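Local coordinates for endoglucanase (Clostridium thermocellum, PDB 2E4T), which is an endoglucanase that probably cleaves internal beta-1,4 linkages of cellulose and xyloglucan, represented here by its family 44 part, a TIM-like barrel with an additional beta domain, at residues I14-E19 against I465-N470; L34-T39 against Y399-I404; F57-S62 against Y114-G119; D259-K264 against R275-L280; T306-L311 against K453-P458. All blocks are in the same frame, centred on the assembly; numbering follows the deposited sequence.

Interaction 1. Residues I14-E19 against I465-N470; sequences IDTSAE and IDSSKN
Ile14 and Asp15 run beside Ile465 and Asp466 as a parallel strand pair, the one parallel neighbourhood in the otherwise antiparallel sheet of the beta domain, where the start of the chain lies next to a strand from near its end. Two backbone bonds join them. Asp466 N gives its hydrogen to Ile14 O at 2.8 Å, and Asp466 O receives Thr16 N at 2.9 Å, almost in line with its carbonyl. Asp466 therefore bonds to two different residues, Ile14 and Thr16, which flank its partner Asp15: the signature of a parallel register. The two isoleucines share the buried face of the sheet, where branched aliphatic chains suit strand geometry; CB of Ile14 lies 4.1 Å from CG1 of Ile465, and strand 442-452 lies against both. Asp15 and Asp466 occupy the outer face. Their OD2 atoms come within 4.4 Å, with carboxylate planes turned 80° apart, so the like charges would be expected to repel mildly. Beyond the pair both chains turn, the first only as an interruption of strand 8-22. Ser467 OG takes Lys469 N in an ST turn and also bonds Tyr471 OH, while Thr16 OG1 reaches Asp443 OD2. On the other chain a type I turn runs from Asp15 to Ala18. CG of Asp15 stands anti to its own backbone N (chi1 179°), beside the carbonyl carbon, and OD1 accepts Ser17 N from above the carboxylate plane at 2.9 Å, closing an Asx turn.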
# COMPACT_ATOMS: atom_id res chain seq x y z
N ILE A 14 17.36 11.08 -20.18
CA ILE A 14 16.28 11.78 -19.47
C ILE A 14 15.84 12.97 -20.31
O ILE A 14 16.69 13.67 -20.90
CB ILE A 14 16.78 12.25 -18.10
CG1 ILE A 14 17.05 11.03 -17.22
CG2 ILE A 14 15.80 13.21 -17.43
CD1 ILE A 14 17.84 11.31 -15.97
N ASP A 15 14.53 13.21 -20.36
CA ASP A 15 14.02 14.44 -21.02
C ASP A 15 13.06 15.07 -20.04
O ASP A 15 11.96 14.53 -19.79
CB ASP A 15 13.36 14.10 -22.33
CG ASP A 15 12.79 15.33 -23.05
OD1 ASP A 15 12.70 16.40 -22.43
OD2 ASP A 15 12.44 15.17 -24.25
N THR A 16 13.49 16.15 -19.41
CA THR A 16 12.70 16.76 -18.34
C THR A 16 11.41 17.39 -18.84
O THR A 16 10.56 17.73 -18.01
CB THR A 16 13.48 17.79 -17.54
OG1 THR A 16 13.77 18.88 -18.40
CG2 THR A 16 14.75 17.24 -17.00
N SER A 17 11.26 17.56 -20.16
CA SER A 17 10.04 18.13 -20.71
C SER A 17 9.01 17.08 -21.09
O SER A 17 7.89 17.45 -21.48
CB SER A 17 10.34 19.02 -21.91
OG SER A 17 10.65 18.20 -23.05
N ALA A 18 9.39 15.78 -21.08
CA ALA A 18 8.59 14.74 -21.68
C ALA A 18 7.95 13.85 -20.61
O ALA A 18 8.54 13.54 -19.56
CB ALA A 18 9.44 13.87 -22.58
N GLU A 19 6.74 13.40 -20.93
CA GLU A 19 6.05 12.40 -20.12
C GLU A 19 5.84 12.90 -18.69
O GLU A 19 5.76 12.08 -17.77
CB GLU A 19 6.67 11.03 -20.18
CG GLU A 19 6.76 10.57 -21.65
CD GLU A 19 7.49 9.25 -21.85
OE1 GLU A 19 7.88 8.55 -20.89
OE2 GLU A 19 7.71 8.88 -23.03
N ILE A 465 20.93 14.21 -20.74
CA ILE A 465 19.73 14.87 -20.23
C ILE A 465 19.34 16.01 -21.17
O ILE A 465 20.19 16.85 -21.52
CB ILE A 465 19.98 15.40 -18.83
CG1 ILE A 465 20.34 14.24 -17.90
CG2 ILE A 465 18.76 16.15 -18.30
CD1 ILE A 465 20.96 14.67 -16.58
N ASP A 466 18.06 16.05 -21.55
CA ASP A 466 17.48 17.19 -22.23
C ASP A 466 16.69 17.99 -21.20
O ASP A 466 15.72 17.45 -20.63
CB ASP A 466 16.60 16.70 -23.36
CG ASP A 466 17.36 16.00 -24.47
OD1 ASP A 466 18.57 16.20 -24.68
OD2 ASP A 466 16.69 15.25 -25.21
N SER A 467 17.05 19.25 -20.93
CA SER A 467 16.39 20.07 -19.93
C SER A 467 16.41 21.50 -20.29
O SER A 467 17.26 21.87 -21.09
CB SER A 467 17.12 19.93 -18.61
OG SER A 467 16.56 20.85 -17.68
N SER A 468 15.54 22.33 -19.71
CA SER A 468 15.64 23.78 -19.97
C SER A 468 16.77 24.44 -19.19
O SER A 468 17.06 25.63 -19.38
CB SER A 468 14.32 24.50 -19.72
OG SER A 468 14.15 24.74 -18.34
N LYS A 469 17.43 23.68 -18.33
CA LYS A 469 18.51 24.17 -17.47
C LYS A 469 19.78 23.50 -17.89
O LYS A 469 19.74 22.40 -18.44
CB LYS A 469 18.20 23.78 -16.02
CG LYS A 469 16.82 24.21 -15.64
CD LYS A 469 16.75 25.75 -15.44
CE LYS A 469 15.34 26.26 -15.04
NZ LYS A 469 14.27 25.89 -16.01
N ASN A 470 20.89 24.16 -17.59
CA ASN A 470 22.21 23.58 -17.79
C ASN A 470 22.78 23.19 -16.42
O ASN A 470 23.24 24.01 -15.64
CB ASN A 470 23.10 24.63 -18.42
CG ASN A 470 24.38 24.04 -18.90
OD1 ASN A 470 25.46 24.51 -18.57
ND2 ASN A 470 24.27 22.97 -19.68

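Interaction 2. Residues L34-T39 against Y399-I404; sequences LDATVT and YTEAGI. With ZN (zinc ion), chain B.
Asp35 and Glu401 share a zinc ion, which ties the loop after strand 26-30 to helix 398-408. Asp35 OD2 binds the metal at 2.0 Å and Glu401 OE1 at 1.9 Å; Ala395 O is the third protein ligand. The second oxygen, Glu401 OE2, lies at a longer 2.7 Å from the zinc and also accepts Asp35 N at 2.8 Å. That N-H arrives from above the carboxylate, 60° out of its plane. One glutamate thus holds both the metal and the backbone beside the other ligand, and the zinc should offset the repulsion between the two acids. Glu401 can do this because its chain runs extended beyond CG (chi2 169°), carrying the carboxylate out from the helix.

The buried patch is apolar. CD1 of Leu34 meets CD1 of Ile404 at 3.8 Å, the two side chains crossing at about a right angle, and Ala36, small enough to lie against the helix, sets its CB 4.0 Å from Ile404 CG2. The zinc side, though tightly bonded, is more open to solvent: Asp35 is exposed, and its carbonyl oxygen bonds a glycerol, probably from the crystallisation liquor. Thr37 is partly exposed, its hydroxyl bonded to Asn409. On the helix side, Ile404 rests on Gln374 and Leu378 of helix 368-384, while Leu34 touches Phe391 of strand 388-391, so the loop closes over one helix and the end of a barrel strand.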
# COMPACT_ATOMS: atom_id res chain seq x y z
N LEU A 34 7.48 2.45 11.53
CA LEU A 34 8.79 2.25 10.94
C LEU A 34 9.78 3.34 11.34
O LEU A 34 9.43 4.47 11.63
CB LEU A 34 8.71 2.25 9.42
CG LEU A 34 7.90 1.12 8.78
CD1 LEU A 34 8.01 1.22 7.24
CD2 LEU A 34 8.33 -0.24 9.27
N ASP A 35 11.07 2.96 11.20
CA ASP A 35 12.18 3.89 11.25
C ASP A 35 12.39 4.49 9.85
O ASP A 35 13.39 4.26 9.17
CB ASP A 35 13.45 3.15 11.65
CG ASP A 35 13.26 2.31 12.89
OD1 ASP A 35 12.75 2.85 13.91
OD2 ASP A 35 13.67 1.10 12.91
N ALA A 36 11.36 5.21 9.40
CA ALA A 36 11.40 5.84 8.08
C ALA A 36 10.41 6.98 8.14
O ALA A 36 9.42 6.96 8.90
CB ALA A 36 10.98 4.88 6.98
N THR A 37 10.66 7.99 7.31
CA THR A 37 9.68 9.06 7.10
C THR A 37 8.67 8.54 6.10
O THR A 37 9.03 8.19 4.94
CB THR A 37 10.41 10.30 6.57
OG1 THR A 37 11.41 10.70 7.54
CG2 THR A 37 9.45 11.42 6.27
N VAL A 38 7.43 8.34 6.53
CA VAL A 38 6.39 7.81 5.67
C VAL A 38 5.36 8.88 5.39
O VAL A 38 5.22 9.87 6.11
CB VAL A 38 5.72 6.55 6.26
CG1 VAL A 38 6.77 5.45 6.53
CG2 VAL A 38 4.90 6.83 7.51
N THR A 39 4.60 8.66 4.29
CA THR A 39 3.64 9.68 3.85
C THR A 39 2.19 9.19 3.87
O THR A 39 1.28 9.92 3.50
CB THR A 39 3.99 10.17 2.45
OG1 THR A 39 3.88 9.06 1.55
CG2 THR A 39 5.40 10.75 2.40
N TYR A 399 16.86 -2.17 5.58
CA TYR A 399 17.06 -1.82 4.18
C TYR A 399 15.76 -1.41 3.50
O TYR A 399 15.77 -0.47 2.67
CB TYR A 399 17.81 -2.91 3.42
CG TYR A 399 19.30 -2.82 3.60
CD1 TYR A 399 20.04 -1.89 2.89
CD2 TYR A 399 20.00 -3.66 4.50
CE1 TYR A 399 21.43 -1.79 3.03
CE2 TYR A 399 21.38 -3.57 4.65
CZ TYR A 399 22.10 -2.65 3.90
OH TYR A 399 23.47 -2.59 4.06
N THR A 400 14.61 -2.04 3.84
CA THR A 400 13.36 -1.54 3.29
C THR A 400 13.17 -0.08 3.70
O THR A 400 12.73 0.79 2.90
CB THR A 400 12.18 -2.38 3.82
OG1 THR A 400 12.49 -3.76 3.70
CG2 THR A 400 10.89 -2.01 3.15
N GLU A 401 13.46 0.22 4.97
CA GLU A 401 13.31 1.57 5.48
C GLU A 401 14.21 2.55 4.75
O GLU A 401 13.81 3.69 4.44
CB GLU A 401 13.60 1.58 6.99
CG GLU A 401 12.49 0.87 7.75
CD GLU A 401 12.86 0.62 9.22
OE1 GLU A 401 14.08 0.39 9.54
OE2 GLU A 401 11.94 0.58 10.08
N ALA A 402 15.47 2.15 4.47
CA ALA A 402 16.38 2.99 3.68
C ALA A 402 15.76 3.25 2.29
O ALA A 402 15.88 4.35 1.74
CB ALA A 402 17.72 2.34 3.55
N GLY A 403 15.15 2.21 1.69
CA GLY A 403 14.52 2.38 0.38
C GLY A 403 13.43 3.44 0.40
O GLY A 403 13.29 4.23 -0.56
N ILE A 404 12.65 3.47 1.49
CA ILE A 404 11.62 4.51 1.66
C ILE A 404 12.29 5.89 1.84
O ILE A 404 11.94 6.86 1.15
CB ILE A 404 10.69 4.17 2.85
CG1 ILE A 404 9.91 2.89 2.55
CG2 ILE A 404 9.78 5.34 3.14
CD1 ILE A 404 9.22 2.29 3.77
ZN ZN B . 14.24 -0.04 11.42

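Interaction 3. Residues F57-S62 against Y114-G119; sequences FSNAGS and YVSADG
Phe57 lays one face of its ring over the peptide that joins Asp118 to Gly119. Its CB points toward the 114-119 segment, and chi1 of -60°, with CG anti to the carbonyl carbon, sets CG at the root of the ring near the Asp118 carbonyl. Gly119 N sits over the ring centre, 3.4 Å above its plane, while the Asp118 carbonyl carbon lies over the same face, displaced toward the rim. Gly119 CA adds a CH-pi contact, 3.9 Å from the ring centroid. Glycine suits this place because a beta carbon here would run into Phe57 CE1.

Nearer the backbone, CB of Phe57 is 3.8 Å from CB of Ser116. Ser116 holds its OG anti to its own carbonyl carbon (chi1 -69°), which brings the hydroxyl against the backbone of the other segment, 3.1 Å from Ser58 C. Its polar partner lies elsewhere, in Ser68 OG. Asn59, next in line, uses its amide in two directions: OD1 takes Gly61 N at 2.8 Å in an Asx turn, and ND2 reaches Ser68 OG and His66 O. Ser68 therefore links both sides.

Strands 58-59 and 114-116 belong to different small sheets in the family 44 region, on the calcium side of the molecule. They are brought together by aromatic-on-peptide packing and dispersion, with the polar groups bonded within their own segment or to third residues such as Ser68, so shape more than direct hydrogen bonding sets how the two segments meet.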
# COMPACT_ATOMS: atom_id res chain seq x y z
N PHE A 57 -12.11 -3.47 21.82
CA PHE A 57 -11.76 -4.88 21.73
C PHE A 57 -11.66 -5.30 20.27
O PHE A 57 -12.23 -4.67 19.36
CB PHE A 57 -12.80 -5.73 22.48
CG PHE A 57 -12.88 -5.38 23.95
CD1 PHE A 57 -11.76 -5.36 24.75
CD2 PHE A 57 -14.12 -5.16 24.56
CE1 PHE A 57 -11.84 -5.08 26.10
CE2 PHE A 57 -14.24 -4.86 25.90
CZ PHE A 57 -13.09 -4.83 26.67
N SER A 58 -10.97 -6.42 20.05
CA SER A 58 -10.82 -6.96 18.70
C SER A 58 -10.49 -8.45 18.85
O SER A 58 -10.24 -8.94 19.96
CB SER A 58 -9.70 -6.25 17.91
OG SER A 58 -8.43 -6.44 18.52
N ASN A 59 -10.48 -9.16 17.70
CA ASN A 59 -10.32 -10.60 17.71
C ASN A 59 -9.18 -11.00 16.78
O ASN A 59 -9.05 -10.55 15.64
CB ASN A 59 -11.65 -11.27 17.29
CG ASN A 59 -11.65 -12.77 17.62
OD1 ASN A 59 -11.06 -13.57 16.88
ND2 ASN A 59 -12.24 -13.14 18.76
N ALA A 60 -8.34 -11.91 17.30
CA ALA A 60 -7.17 -12.39 16.57
C ALA A 60 -7.53 -13.31 15.40
O ALA A 60 -6.68 -13.53 14.49
CB ALA A 60 -6.27 -13.17 17.50
N GLY A 61 -8.71 -13.89 15.43
CA GLY A 61 -9.04 -14.92 14.43
C GLY A 61 -8.01 -16.04 14.46
O GLY A 61 -7.46 -16.41 15.52
N SER A 62 -7.72 -16.55 13.28
CA SER A 62 -6.76 -17.62 13.13
C SER A 62 -5.34 -17.27 13.53
O SER A 62 -4.48 -18.15 13.69
CB SER A 62 -6.80 -18.11 11.70
OG SER A 62 -6.40 -17.05 10.79
N TYR A 114 -19.68 -8.57 12.19
CA TYR A 114 -19.72 -8.53 13.66
C TYR A 114 -18.35 -8.05 14.16
O TYR A 114 -17.32 -8.23 13.47
CB TYR A 114 -19.99 -9.93 14.24
CG TYR A 114 -21.35 -10.46 13.87
CD1 TYR A 114 -22.45 -10.26 14.72
CD2 TYR A 114 -21.58 -11.13 12.67
CE1 TYR A 114 -23.71 -10.71 14.36
CE2 TYR A 114 -22.85 -11.56 12.29
CZ TYR A 114 -23.91 -11.34 13.17
OH TYR A 114 -25.17 -11.78 12.79
N VAL A 115 -18.36 -7.54 15.38
CA VAL A 115 -17.13 -7.09 16.04
C VAL A 115 -17.15 -7.59 17.50
O VAL A 115 -18.22 -7.89 18.08
CB VAL A 115 -16.97 -5.53 16.01
CG1 VAL A 115 -16.78 -5.09 14.56
CG2 VAL A 115 -18.14 -4.84 16.66
N SER A 116 -15.96 -7.68 18.09
CA SER A 116 -15.86 -8.24 19.44
C SER A 116 -16.73 -7.48 20.45
O SER A 116 -16.64 -6.24 20.58
CB SER A 116 -14.41 -8.10 19.94
OG SER A 116 -13.56 -8.96 19.20
N ALA A 117 -17.52 -8.23 21.24
CA ALA A 117 -18.29 -7.63 22.31
C ALA A 117 -17.48 -7.40 23.58
O ALA A 117 -17.93 -6.64 24.45
CB ALA A 117 -19.48 -8.53 22.66
N ASP A 118 -16.36 -8.11 23.72
CA ASP A 118 -15.66 -8.21 24.99
C ASP A 118 -14.19 -8.47 24.69
O ASP A 118 -13.78 -8.66 23.54
CB ASP A 118 -16.28 -9.31 25.88
CG ASP A 118 -16.19 -10.68 25.18
OD1 ASP A 118 -15.07 -11.13 24.90
OD2 ASP A 118 -17.28 -11.28 24.90
N GLY A 119 -13.40 -8.48 25.77
CA GLY A 119 -12.00 -8.85 25.72
C GLY A 119 -11.71 -10.09 26.54
O GLY A 119 -10.67 -10.20 27.18

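Interaction 4. Residues D259-K264 against R275-L280; sequences DYYLDK and RLLDVL
The carbonyl oxygen of Leu277, the residue whose side chain meets Tyr261 and Leu262, accepts Arg275 NH1 at 2.8 Å. The donor stands close to the line of the C=O bond, and the oxygen lies in the guanidinium plane at its edge. The same NH1 also reaches Thr353 OG1, while NH2 bonds Pro351 O, so the arginine braces the loop that leads into strand 279-284 against the loop after helix 338-349. The CB of Leu277 points toward helix 257-272.

The contact itself is buried, and apolar apart from the Tyr261 hydroxyl. CG of Leu277 lies anti to its backbone N (chi1 178°), and both methyls approach from the same side of the ring: CD2 is 3.7 Å from Tyr261 CE2, and CD1 is 3.7 Å from Tyr261 OH. Tyr261 has its own CG anti to the backbone N (chi1 -176°), and its ring reaches off the helix to the sheet. Leu280 slides past the ring in the opposite direction, its CD1 coming to 3.9 Å from Tyr261 CD2. Leu262 completes the group from the next helix position, with CD2 4.0 Å from CD2 of Leu277 and 4.2 Å from CD1 of Leu280. Leucine suits these buried places because its terminal methyls can touch two partners at once, as CD2 of Leu277 does. Ile208 of helix 204-221 touches Tyr261, and Tyr349 of helix 338-349 touches Leu262. Helix 257-272 thus packs on the strand that follows it; that strand lies parallel and next to strand 226-232, the beta-alpha-beta arrangement of a TIM-like barrel.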
# COMPACT_ATOMS: atom_id res chain seq x y z
N ASP A 259 -12.73 -6.87 -12.65
CA ASP A 259 -13.65 -6.16 -13.57
C ASP A 259 -15.07 -6.13 -13.05
O ASP A 259 -15.78 -5.12 -13.20
CB ASP A 259 -13.65 -6.88 -14.93
CG ASP A 259 -12.34 -6.68 -15.70
OD1 ASP A 259 -11.58 -5.76 -15.36
OD2 ASP A 259 -12.15 -7.45 -16.68
N TYR A 260 -15.53 -7.26 -12.48
CA TYR A 260 -16.87 -7.32 -11.88
C TYR A 260 -16.99 -6.26 -10.76
O TYR A 260 -17.99 -5.52 -10.68
CB TYR A 260 -17.12 -8.71 -11.34
CG TYR A 260 -18.40 -8.86 -10.54
CD1 TYR A 260 -19.57 -9.33 -11.14
CD2 TYR A 260 -18.42 -8.62 -9.18
CE1 TYR A 260 -20.73 -9.54 -10.41
CE2 TYR A 260 -19.58 -8.82 -8.42
CZ TYR A 260 -20.72 -9.30 -9.05
OH TYR A 260 -21.83 -9.54 -8.25
N TYR A 261 -15.97 -6.21 -9.89
CA TYR A 261 -16.05 -5.27 -8.76
C TYR A 261 -16.13 -3.85 -9.26
O TYR A 261 -16.98 -3.05 -8.83
CB TYR A 261 -14.80 -5.48 -7.87
CG TYR A 261 -14.79 -4.64 -6.65
CD1 TYR A 261 -15.56 -4.98 -5.54
CD2 TYR A 261 -13.99 -3.49 -6.55
CE1 TYR A 261 -15.55 -4.24 -4.37
CE2 TYR A 261 -13.96 -2.75 -5.37
CZ TYR A 261 -14.69 -3.13 -4.29
OH TYR A 261 -14.57 -2.38 -3.13
N LEU A 262 -15.25 -3.49 -10.21
CA LEU A 262 -15.28 -2.12 -10.75
C LEU A 262 -16.62 -1.83 -11.42
O LEU A 262 -17.20 -0.75 -11.22
CB LEU A 262 -14.12 -1.96 -11.75
CG LEU A 262 -12.74 -1.93 -11.11
CD1 LEU A 262 -11.70 -2.18 -12.19
CD2 LEU A 262 -12.49 -0.61 -10.39
N ASP A 263 -17.11 -2.77 -12.24
CA ASP A 263 -18.32 -2.55 -13.00
C ASP A 263 -19.52 -2.39 -12.05
O ASP A 263 -20.38 -1.49 -12.27
CB ASP A 263 -18.55 -3.72 -13.95
CG ASP A 263 -19.64 -3.46 -14.98
OD1 ASP A 263 -19.69 -2.38 -15.56
OD2 ASP A 263 -20.39 -4.40 -15.29
N LYS A 264 -19.62 -3.26 -11.07
CA LYS A 264 -20.75 -3.19 -10.14
C LYS A 264 -20.67 -1.95 -9.24
O LYS A 264 -21.73 -1.34 -8.90
CB LYS A 264 -20.89 -4.47 -9.33
CG LYS A 264 -21.18 -5.71 -10.16
CD LYS A 264 -22.38 -5.59 -11.11
CE LYS A 264 -22.62 -6.90 -11.87
NZ LYS A 264 -23.68 -6.72 -12.93
N ARG A 275 -19.85 9.05 -6.73
CA ARG A 275 -18.85 8.02 -6.71
C ARG A 275 -18.84 7.29 -5.37
O ARG A 275 -18.68 7.93 -4.31
CB ARG A 275 -17.48 8.65 -6.98
CG ARG A 275 -16.32 7.67 -6.81
CD ARG A 275 -14.98 8.31 -7.29
NE ARG A 275 -14.90 8.42 -8.75
CZ ARG A 275 -14.45 7.45 -9.55
NH1 ARG A 275 -14.13 6.23 -9.05
NH2 ARG A 275 -14.31 7.71 -10.85
N LEU A 276 -18.93 5.96 -5.40
CA LEU A 276 -18.95 5.17 -4.17
C LEU A 276 -17.66 4.37 -3.98
O LEU A 276 -17.43 3.83 -2.88
CB LEU A 276 -20.15 4.20 -4.13
CG LEU A 276 -21.49 4.94 -4.12
CD1 LEU A 276 -22.61 3.90 -4.16
CD2 LEU A 276 -21.67 5.82 -2.90
N LEU A 277 -16.83 4.22 -5.02
CA LEU A 277 -15.52 3.59 -4.89
C LEU A 277 -14.51 4.63 -5.36
O LEU A 277 -14.55 5.03 -6.53
CB LEU A 277 -15.39 2.36 -5.77
CG LEU A 277 -14.03 1.67 -5.75
CD1 LEU A 277 -13.72 1.05 -4.37
CD2 LEU A 277 -13.90 0.69 -6.86
N ASP A 278 -13.61 5.05 -4.46
CA ASP A 278 -12.58 6.00 -4.86
C ASP A 278 -11.28 5.31 -5.27
O ASP A 278 -10.58 5.81 -6.18
CB ASP A 278 -12.31 6.99 -3.74
CG ASP A 278 -13.54 7.83 -3.48
OD1 ASP A 278 -13.75 8.81 -4.25
OD2 ASP A 278 -14.30 7.50 -2.54
N VAL A 279 -10.94 4.21 -4.60
CA VAL A 279 -9.64 3.60 -4.75
C VAL A 279 -9.80 2.08 -4.77
O VAL A 279 -10.30 1.49 -3.82
CB VAL A 279 -8.67 4.00 -3.62
CG1 VAL A 279 -7.28 3.53 -3.96
CG2 VAL A 279 -8.70 5.50 -3.35
N LEU A 280 -9.38 1.47 -5.89
CA LEU A 280 -9.25 0.01 -5.98
C LEU A 280 -8.01 -0.38 -5.17
O LEU A 280 -6.93 0.13 -5.42
CB LEU A 280 -9.09 -0.39 -7.45
CG LEU A 280 -8.94 -1.88 -7.69
CD1 LEU A 280 -10.26 -2.61 -7.40
CD2 LEU A 280 -8.51 -2.16 -9.13

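Interaction 5. Residues T306-L311 against K453-P458; sequences TNKARL and KNYDQP
The phenol ring of Tyr455 and the amide of Asn307 are nearly parallel, their planes only 4° apart. Asn307 CB lies at the ring edge, 4.0 Å from Tyr455 CE1. Its ND2 gives a hydrogen bond of 3.1 Å to Tyr455 OH. The bond is bent to 144° at the hydrogen, and the oxygen is tilted 23° out of the amide plane. The amide oxygen is used as well: Asn307 OD1 accepts Arg310 NH1, lying itself in the guanidinium plane. ND2 has a second acceptor in Pro301 O.

Lys308 comes to the ring obliquely with its methylenes, CG 3.7 Å from Tyr455 CD1 and CE 3.9 Å from Tyr455 CG. Its chain runs extended beyond CG, with NZ 4.9 Å from Asp456 OD2, not in contact. Leu311 crosses the tyrosine side chain at about a right angle, CD1 being 4.1 Å from Tyr455 CD1.

The loop after strand 442-452 is thereby fastened to helix 304-312, joining the beta domain to the barrel domain. Tyrosine suits the place by combining a broad apolar flank with a hydroxyl: packing supplies most of the contact, and a single bond from an already anchored asparagine fixes where the ring ends.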
# COMPACT_ATOMS: atom_id res chain seq x y z
N THR A 306 17.92 -16.46 -4.64
CA THR A 306 16.70 -15.78 -4.15
C THR A 306 16.90 -14.26 -4.18
O THR A 306 15.99 -13.51 -4.57
CB THR A 306 16.30 -16.23 -2.75
OG1 THR A 306 16.37 -17.65 -2.63
CG2 THR A 306 14.92 -15.73 -2.36
N ASN A 307 18.08 -13.83 -3.70
CA ASN A 307 18.34 -12.37 -3.68
C ASN A 307 18.30 -11.78 -5.10
O ASN A 307 17.77 -10.67 -5.30
CB ASN A 307 19.68 -12.12 -3.05
CG ASN A 307 19.75 -12.55 -1.59
OD1 ASN A 307 18.71 -12.68 -0.90
ND2 ASN A 307 20.98 -12.72 -1.08
N LYS A 308 18.86 -12.52 -6.08
CA LYS A 308 18.84 -12.04 -7.47
C LYS A 308 17.39 -11.98 -7.97
O LYS A 308 17.03 -11.03 -8.69
CB LYS A 308 19.72 -12.91 -8.34
CG LYS A 308 21.17 -12.67 -8.09
CD LYS A 308 22.05 -13.61 -8.92
CE LYS A 308 23.54 -13.23 -8.73
NZ LYS A 308 24.40 -14.21 -9.43
N ALA A 309 16.56 -12.98 -7.64
CA ALA A 309 15.17 -12.95 -8.07
C ALA A 309 14.44 -11.78 -7.41
O ALA A 309 13.54 -11.19 -8.02
CB ALA A 309 14.48 -14.27 -7.72
N ARG A 310 14.77 -11.46 -6.15
CA ARG A 310 14.13 -10.32 -5.48
C ARG A 310 14.39 -9.03 -6.25
O ARG A 310 13.52 -8.17 -6.38
CB ARG A 310 14.63 -10.22 -4.02
CG ARG A 310 13.97 -9.09 -3.27
CD ARG A 310 14.38 -9.03 -1.80
NE ARG A 310 14.08 -10.27 -1.12
CZ ARG A 310 14.98 -11.23 -0.81
NH1 ARG A 310 16.30 -11.01 -0.96
NH2 ARG A 310 14.55 -12.41 -0.33
N LEU A 311 15.65 -8.87 -6.74
CA LEU A 311 15.99 -7.67 -7.49
C LEU A 311 15.18 -7.53 -8.77
O LEU A 311 14.89 -6.39 -9.17
CB LEU A 311 17.48 -7.66 -7.83
CG LEU A 311 18.42 -7.49 -6.64
CD1 LEU A 311 19.87 -7.77 -7.09
CD2 LEU A 311 18.29 -6.11 -6.02
N LYS A 453 21.64 -3.01 -9.91
CA LYS A 453 21.30 -4.37 -9.54
C LYS A 453 22.43 -5.37 -9.84
O LYS A 453 22.29 -6.55 -9.54
CB LYS A 453 20.01 -4.80 -10.22
CG LYS A 453 18.82 -3.97 -9.82
CD LYS A 453 17.53 -4.45 -10.51
CE LYS A 453 17.31 -3.92 -11.90
NZ LYS A 453 16.24 -4.69 -12.67
N ASN A 454 23.54 -4.89 -10.43
CA ASN A 454 24.65 -5.78 -10.71
C ASN A 454 25.14 -6.35 -9.37
O ASN A 454 25.46 -5.58 -8.45
CB ASN A 454 25.75 -4.95 -11.42
CG ASN A 454 26.71 -5.74 -12.19
OD1 ASN A 454 26.99 -6.90 -11.83
ND2 ASN A 454 27.33 -5.08 -13.20
N TYR A 455 25.23 -7.68 -9.28
CA TYR A 455 25.50 -8.29 -7.98
C TYR A 455 26.93 -8.18 -7.58
O TYR A 455 27.24 -8.04 -6.36
CB TYR A 455 25.03 -9.76 -7.95
CG TYR A 455 24.54 -10.20 -6.57
CD1 TYR A 455 23.15 -10.12 -6.26
CD2 TYR A 455 25.43 -10.57 -5.51
CE1 TYR A 455 22.68 -10.44 -5.03
CE2 TYR A 455 24.92 -10.92 -4.25
CZ TYR A 455 23.55 -10.83 -4.02
OH TYR A 455 23.05 -11.09 -2.76
N ASP A 456 27.80 -8.28 -8.57
CA ASP A 456 29.22 -8.42 -8.17
C ASP A 456 30.16 -7.66 -9.08
O ASP A 456 31.33 -8.01 -9.11
CB ASP A 456 29.65 -9.87 -8.10
CG ASP A 456 29.16 -10.59 -9.27
OD1 ASP A 456 29.24 -9.94 -10.34
OD2 ASP A 456 28.57 -11.69 -9.12
N GLN A 457 29.71 -6.58 -9.71
CA GLN A 457 30.57 -5.68 -10.45
C GLN A 457 29.96 -4.31 -10.42
O GLN A 457 28.71 -4.16 -10.37
CB GLN A 457 30.69 -6.15 -11.93
CG GLN A 457 31.48 -7.42 -12.20
CD GLN A 457 32.90 -7.45 -11.58
OE1 GLN A 457 33.37 -8.51 -11.12
NE2 GLN A 457 33.58 -6.33 -11.57
N PRO A 458 30.79 -3.25 -10.52
CA PRO A 458 30.25 -1.91 -10.74
C PRO A 458 29.54 -1.81 -12.09
O PRO A 458 29.75 -2.65 -13.00
CB PRO A 458 31.50 -1.02 -10.70
CG PRO A 458 32.63 -1.95 -11.12
CD PRO A 458 32.26 -3.32 -10.67

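In the fold
Interaction 4 belongs to the barrel wall, interaction 1 to the beta domain, and interaction 5 bridges the two. Interactions 2 and 5 have centres about 21 Å apart, with nearest atoms about 8 Å apart, and their segments alternate along the chain; helix 368-384 touches both. Interaction 3 lies at the far end, about 55 Å from interaction 1 between centres and on the opposite side of the chain's centre; the side chain of Ala117 is about 9 Å from the bound calcium. The centre of interaction 2, which holds the zinc, is about 31 Å from those of interactions 3 and 4. The segments of interactions 2 to 5 all lie, in sequence, between those of interaction 1.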